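Local coordinates for protein homoserine dehydrogenase (Thermoplasma acidophilum, PDB 3ING) that probably catalyses the NADP(H)-dependent interconversion of aspartate semialdehyde and homoserine, a step on the way to threonine and methionine, at residues I5-M10 against A83-D88; G110-T115 against N135-R140. All coordinates share one frame; numbering follows the deposited sequence.

Interaction 1 and interaction 2 lie about 10 Å apart, centre to centre, in the parallel part of the sheet of the nucleotide-binding, Rossmann-type domain. Their four strands stand in the order 4-10, 85-88, 112-115, 139-140, so the two contacts are separated by the pairing of the middle strands, where Leu86 and Asp88 exchange probable backbone hydrogen bonds with Val114. Along the chain interaction 1 closes before interaction 2 opens. Helix 97-108 packs on residues of both, and so does helix 306-321. Interaction 1 reaches bound NADPH through Met10; interaction 2 carries the sheet outward to 139-140, its outermost strand within this chain.

Interaction 1. Residues I5-M10 against A83-D88; sequences IRIILM and ADLLVD
Arg6 and Asp84 meet at the start of the pairing, where the guanidinium takes the carboxylate side-on: Arg6 NH2 lies 3.0 Å from Asp84 OD1 in the salt bridge, and Arg6 NE is 3.3 Å from Asp84 OD2. Both oxygens sit near the guanidinium plane, but the nitrogens come from well above the carboxylate plane, the two flat groups being turned 47° against each other. OD2 also has a backbone donor: Arg6 N, 2.8 Å from Asp84 OD2, binds its anti lone pair. Chi1 (-56°) sets Asp84 CG anti to the carbonyl carbon, beside its own N; OD2 then occupies the place where a continued parallel pairing would put Ala83 O. An alanine in place of Asp84 would probably leave Arg6 N without this acceptor and the Arg6 guanidinium without its charged mate, freer to swing.

Backbone bonds do the rest of the polar work. Asp84 N donates to Arg6 O at 2.8 Å, and Leu85 N adds a weak bond to the same oxygen; then Ile8 N meets Leu85 O at 2.9 Å, and the pairs Val87 N with Ile8 O and Met10 N with Val87 O continue the parallel register.

Apolar contacts fill both faces. On one, Ile7 and Leu85 lie side by side (Ile7 CG2 to Leu85 CD2, 3.9 Å), and Leu9 CD1 touches Val87 CG1 at 3.6 Å; Ile317 and Val313 of helix 306-321 pack here. On the other, Ile8 CD1 rests on Ala83 CB at 3.8 Å, while Leu102 of helix 97-108 packs against Leu86 and selenomethionine Met10, which touches NADPH.

The chemistry thus changes along the contact: a charged pair fastens the partly exposed beginning, and a greasy, regularly bonded strand pair runs from it to the cofactor.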
loop_
_atom_site.group_PDB
_atom_site.type_symbol
_atom_site.label_atom_id
_atom_site.label_comp_id
_atom_site.label_asym_id
_atom_site.label_seq_id
_atom_site.Cartn_x
_atom_site.Cartn_y
_atom_site.Cartn_z
ATOM N N ILE A 5 -0.457 21.645 -10.073
ATOM C CA ILE A 5 -1.670 21.013 -10.616
ATOM C C ILE A 5 -2.846 21.881 -10.223
ATOM O O ILE A 5 -2.961 22.319 -9.079
ATOM C CB ILE A 5 -1.830 19.493 -10.232
ATOM C CG1 ILE A 5 -2.983 18.877 -11.060
ATOM C CG2 ILE A 5 -2.061 19.307 -8.771
ATOM C CD1 ILE A 5 -3.183 17.344 -10.938
ATOM N N ARG A 6 -3.698 22.161 -11.200
ATOM C CA ARG A 6 -4.843 23.014 -10.998
ATOM C C ARG A 6 -6.072 22.135 -10.839
ATOM O O ARG A 6 -6.331 21.276 -11.700
ATOM C CB ARG A 6 -5.021 23.924 -12.186
ATOM C CG ARG A 6 -3.839 24.930 -12.425
ATOM C CD ARG A 6 -3.873 25.494 -13.834
ATOM N NE ARG A 6 -3.785 24.412 -14.821
ATOM C CZ ARG A 6 -3.933 24.561 -16.140
ATOM N NH1 ARG A 6 -4.152 25.761 -16.677
ATOM N NH2 ARG A 6 -3.850 23.503 -16.931
ATOM N N ILE A 7 -6.814 22.333 -9.743
ATOM C CA ILE A 7 -8.011 21.520 -9.496
ATOM C C ILE A 7 -9.269 22.364 -9.292
ATOM O O ILE A 7 -9.230 23.587 -8.974
ATOM C CB ILE A 7 -7.831 20.530 -8.300
ATOM C CG1 ILE A 7 -8.145 21.237 -6.950
ATOM C CG2 ILE A 7 -6.440 19.873 -8.375
ATOM C CD1 ILE A 7 -8.051 20.390 -5.770
ATOM N N ILE A 8 -10.389 21.694 -9.532
ATOM C CA ILE A 8 -11.701 22.223 -9.243
ATOM C C ILE A 8 -12.294 21.273 -8.219
ATOM O O ILE A 8 -12.272 20.054 -8.414
ATOM C CB ILE A 8 -12.593 22.285 -10.498
ATOM C CG1 ILE A 8 -12.140 23.441 -11.423
ATOM C CG2 ILE A 8 -14.027 22.471 -10.084
ATOM C CD1 ILE A 8 -12.669 23.324 -12.884
ATOM N N LEU A 9 -12.812 21.819 -7.119
ATOM C CA LEU A 9 -13.356 20.997 -6.045
ATOM C C LEU A 9 -14.870 21.200 -5.934
ATOM O O LEU A 9 -15.308 22.283 -5.624
ATOM C CB LEU A 9 -12.719 21.371 -4.701
ATOM C CG LEU A 9 -13.229 20.627 -3.449
ATOM C CD1 LEU A 9 -13.117 19.076 -3.676
ATOM C CD2 LEU A 9 -12.515 21.062 -2.139
HETATM N N MSE A 10 -15.632 20.128 -6.093
HETATM C CA MSE A 10 -17.064 20.156 -5.960
HETATM C C MSE A 10 -17.430 19.518 -4.620
HETATM O O MSE A 10 -17.187 18.335 -4.435
HETATM C CB MSE A 10 -17.709 19.322 -7.055
HETATM C CG MSE A 10 -17.498 19.765 -8.477
HETATM SE SE MSE A 10 -18.864 20.998 -9.025
HETATM C CE MSE A 10 -20.534 20.089 -8.765
ATOM N N ALA A 83 -8.146 23.922 -15.752
ATOM C CA ALA A 83 -7.808 23.034 -14.644
ATOM C C ALA A 83 -7.363 21.693 -15.225
ATOM O O ALA A 83 -7.690 21.355 -16.356
ATOM C CB ALA A 83 -9.003 22.830 -13.731
ATOM N N ASP A 84 -6.640 20.930 -14.429
ATOM C CA ASP A 84 -6.190 19.601 -14.829
ATOM C C ASP A 84 -7.097 18.484 -14.292
ATOM O O ASP A 84 -7.120 17.382 -14.840
ATOM C CB ASP A 84 -4.828 19.428 -14.231
ATOM C CG ASP A 84 -3.883 20.555 -14.665
ATOM O OD1 ASP A 84 -3.676 20.656 -15.889
ATOM O OD2 ASP A 84 -3.408 21.337 -13.813
ATOM N N LEU A 85 -7.827 18.784 -13.224
ATOM C CA LEU A 85 -8.510 17.754 -12.466
ATOM C C LEU A 85 -9.738 18.272 -11.743
ATOM O O LEU A 85 -9.720 19.375 -11.184
ATOM C CB LEU A 85 -7.458 17.240 -11.477
ATOM C CG LEU A 85 -7.531 16.066 -10.532
ATOM C CD1 LEU A 85 -6.089 15.512 -10.295
ATOM C CD2 LEU A 85 -8.156 16.522 -9.253
ATOM N N LEU A 86 -10.820 17.488 -11.782
ATOM C CA LEU A 86 -12.026 17.760 -11.013
ATOM C C LEU A 86 -12.077 16.788 -9.842
ATOM O O LEU A 86 -11.801 15.597 -10.009
ATOM C CB LEU A 86 -13.298 17.587 -11.850
ATOM C CG LEU A 86 -14.594 17.606 -11.007
ATOM C CD1 LEU A 86 -15.156 19.032 -10.825
ATOM C CD2 LEU A 86 -15.617 16.682 -11.614
ATOM N N VAL A 87 -12.398 17.306 -8.657
ATOM C CA VAL A 87 -12.514 16.500 -7.460
ATOM C C VAL A 87 -13.980 16.527 -7.002
ATOM O O VAL A 87 -14.571 17.594 -6.800
ATOM C CB VAL A 87 -11.608 17.026 -6.350
ATOM C CG1 VAL A 87 -11.716 16.097 -5.092
ATOM C CG2 VAL A 87 -10.169 17.183 -6.851
ATOM N N ASP A 88 -14.568 15.340 -6.887
ATOM C CA ASP A 88 -15.961 15.179 -6.467
ATOM C C ASP A 88 -16.065 14.738 -5.025
ATOM O O ASP A 88 -15.789 13.590 -4.710
ATOM C CB ASP A 88 -16.654 14.146 -7.348
ATOM C CG ASP A 88 -18.126 13.981 -7.029
ATOM O OD1 ASP A 88 -18.632 14.770 -6.228
ATOM O OD2 ASP A 88 -18.787 13.063 -7.610
#

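Interaction 2. Residues G110-T115 against N135-R140; sequences GMNVVT and NSKYIR. With EDO (1,2-ethanediol), chain H.
Asn112 OD1 accepts the shortest bond across this contact, from the backbone N of Tyr138 at 2.7 Å. The donor stands 35° out of the amide plane. Asn112 CG lies beside its own N (chi1 -64°), and OD1 at the end of the side chain supplies the acceptor that Met111 O would provide in a continued parallel pairing. Met111 O is buried instead without a polar partner, with Lys137 CG 3.4 Å away from it.

The Lys137 chain crosses Asn112 at about a right angle. Its CE comes to 3.4 Å from Gly110 C, and its bend at chi4 (-74°) sets NZ to bond Asn135 O at 2.7 Å, two residues back in the same segment. Gly110 itself, with positive phi, closes helix 97-108 in a Schellman motif.

Beyond Tyr138 the strands pair regularly: Val113 N to Tyr138 O, Arg140 N to Val113 O, and Thr115 N to Arg140 O. Val113 and Ile139 point the same way, side by side, with Val113 CG1 3.7 Å from Ile139 CD1. Arg140 sends its guanidinium off to salt bridges with Asp156 and Asp316. A 1,2-ethanediol, probably from the crystallisation liquor, sets C1 over one face of the Tyr138 ring, offset toward the rim, and donates from O1 to Lys137 O.

This closes a right-handed beta-alpha-beta crossover: where 135-140 joins the sheet, the Asn112 amide oxygen replaces a backbone acceptor, and regular pairing starts with Val113 N.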
loop_
_atom_site.group_PDB
_atom_site.type_symbol
_atom_site.label_atom_id
_atom_site.label_comp_id
_atom_site.label_asym_id
_atom_site.label_seq_id
_atom_site.Cartn_x
_atom_site.Cartn_y
_atom_site.Cartn_z
ATOM N N GLY A 110 -11.084 18.315 -20.843
ATOM C CA GLY A 110 -9.637 18.131 -20.721
ATOM C C GLY A 110 -9.133 17.824 -19.321
ATOM O O GLY A 110 -7.931 17.957 -19.035
HETATM N N MSE A 111 -10.023 17.373 -18.447
HETATM C CA MSE A 111 -9.644 17.128 -17.090
HETATM C C MSE A 111 -9.708 15.662 -16.720
HETATM O O MSE A 111 -10.514 14.898 -17.282
HETATM C CB MSE A 111 -10.569 17.893 -16.156
HETATM C CG MSE A 111 -10.578 19.378 -16.369
HETATM SE SE MSE A 111 -11.623 20.249 -15.010
HETATM C CE MSE A 111 -12.970 20.421 -15.597
ATOM N N ASN A 112 -8.859 15.255 -15.768
ATOM C CA ASN A 112 -9.056 13.939 -15.132
ATOM C C ASN A 112 -9.951 14.139 -13.937
ATOM O O ASN A 112 -10.297 15.280 -13.602
ATOM C CB ASN A 112 -7.724 13.298 -14.730
ATOM C CG ASN A 112 -6.848 12.996 -15.901
ATOM O OD1 ASN A 112 -7.259 12.339 -16.869
ATOM N ND2 ASN A 112 -5.611 13.458 -15.830
ATOM N N VAL A 113 -10.356 13.037 -13.289
ATOM C CA VAL A 113 -11.215 13.104 -12.141
ATOM C C VAL A 113 -10.714 12.324 -10.961
ATOM O O VAL A 113 -10.180 11.231 -11.103
ATOM C CB VAL A 113 -12.667 12.595 -12.514
ATOM C CG1 VAL A 113 -13.551 12.476 -11.293
ATOM C CG2 VAL A 113 -13.307 13.547 -13.529
ATOM N N VAL A 114 -10.902 12.904 -9.775
ATOM C CA VAL A 114 -10.718 12.196 -8.511
ATOM C C VAL A 114 -12.041 12.247 -7.756
ATOM O O VAL A 114 -12.632 13.315 -7.622
ATOM C CB VAL A 114 -9.651 12.829 -7.644
ATOM C CG1 VAL A 114 -9.685 12.184 -6.298
ATOM C CG2 VAL A 114 -8.254 12.712 -8.321
ATOM N N THR A 115 -12.519 11.107 -7.266
ATOM C CA THR A 115 -13.771 11.116 -6.559
ATOM C C THR A 115 -13.723 10.361 -5.236
ATOM O O THR A 115 -13.081 9.327 -5.100
ATOM C CB THR A 115 -14.923 10.559 -7.449
ATOM O OG1 THR A 115 -16.210 10.747 -6.790
ATOM C CG2 THR A 115 -14.710 9.058 -7.788
ATOM N N ASN A 135 -12.171 10.061 -24.187
ATOM C CA ASN A 135 -11.514 11.344 -24.047
ATOM C C ASN A 135 -10.080 11.204 -23.624
ATOM O O ASN A 135 -9.399 12.203 -23.461
ATOM C CB ASN A 135 -12.295 12.216 -23.057
ATOM C CG ASN A 135 -13.597 12.694 -23.615
ATOM O OD1 ASN A 135 -13.634 13.637 -24.414
ATOM N ND2 ASN A 135 -14.696 12.094 -23.155
ATOM N N SER A 136 -9.601 9.967 -23.483
ATOM C CA SER A 136 -8.225 9.687 -23.010
ATOM C C SER A 136 -7.906 10.332 -21.649
ATOM O O SER A 136 -6.851 10.957 -21.439
ATOM C CB SER A 136 -7.178 10.083 -24.056
ATOM O OG SER A 136 -7.383 9.346 -25.260
ATOM N N LYS A 137 -8.821 10.148 -20.713
ATOM C CA LYS A 137 -8.626 10.684 -19.371
ATOM C C LYS A 137 -8.716 9.565 -18.392
ATOM O O LYS A 137 -8.994 8.413 -18.773
ATOM C CB LYS A 137 -9.650 11.758 -19.029
ATOM C CG LYS A 137 -9.689 12.899 -19.970
ATOM C CD LYS A 137 -8.425 13.699 -19.926
ATOM C CE LYS A 137 -8.502 14.861 -20.859
ATOM N NZ LYS A 137 -8.381 14.429 -22.278
ATOM N N TYR A 138 -8.445 9.907 -17.128
ATOM C CA TYR A 138 -8.431 8.955 -16.019
ATOM C C TYR A 138 -9.330 9.381 -14.901
ATOM O O TYR A 138 -9.614 10.566 -14.761
ATOM C CB TYR A 138 -7.016 8.849 -15.425
ATOM C CG TYR A 138 -5.991 8.375 -16.419
ATOM C CD1 TYR A 138 -5.848 7.021 -16.701
ATOM C CD2 TYR A 138 -5.201 9.263 -17.113
ATOM C CE1 TYR A 138 -4.913 6.564 -17.626
ATOM C CE2 TYR A 138 -4.269 8.811 -18.052
ATOM C CZ TYR A 138 -4.129 7.464 -18.291
ATOM O OH TYR A 138 -3.218 7.005 -19.219
ATOM N N ILE A 139 -9.757 8.391 -14.103
ATOM C CA ILE A 139 -10.461 8.629 -12.883
ATOM C C ILE A 139 -9.861 7.788 -11.784
ATOM O O ILE A 139 -9.584 6.589 -11.977
ATOM C CB ILE A 139 -12.000 8.342 -13.030
ATOM C CG1 ILE A 139 -12.710 8.649 -11.711
ATOM C CG2 ILE A 139 -12.285 6.892 -13.574
ATOM C CD1 ILE A 139 -14.245 8.881 -11.841
ATOM N N ARG A 140 -9.632 8.418 -10.626
ATOM C CA ARG A 140 -9.201 7.697 -9.433
ATOM C C ARG A 140 -10.236 7.889 -8.329
ATOM O O ARG A 140 -10.999 8.873 -8.309
ATOM C CB ARG A 140 -7.775 8.087 -8.984
ATOM C CG ARG A 140 -6.678 7.758 -9.990
ATOM C CD ARG A 140 -5.249 7.941 -9.341
ATOM N NE ARG A 140 -5.048 6.933 -8.305
ATOM C CZ ARG A 140 -4.607 5.684 -8.534
ATOM N NH1 ARG A 140 -4.291 5.298 -9.740
ATOM N NH2 ARG A 140 -4.484 4.815 -7.530
HETATM C C1 EDO H . -7.063 6.743 -20.544
HETATM O O1 EDO H . -8.413 6.943 -20.977
HETATM C C2 EDO H . -6.245 6.146 -21.673
HETATM O O2 EDO H . -5.459 7.184 -22.272
#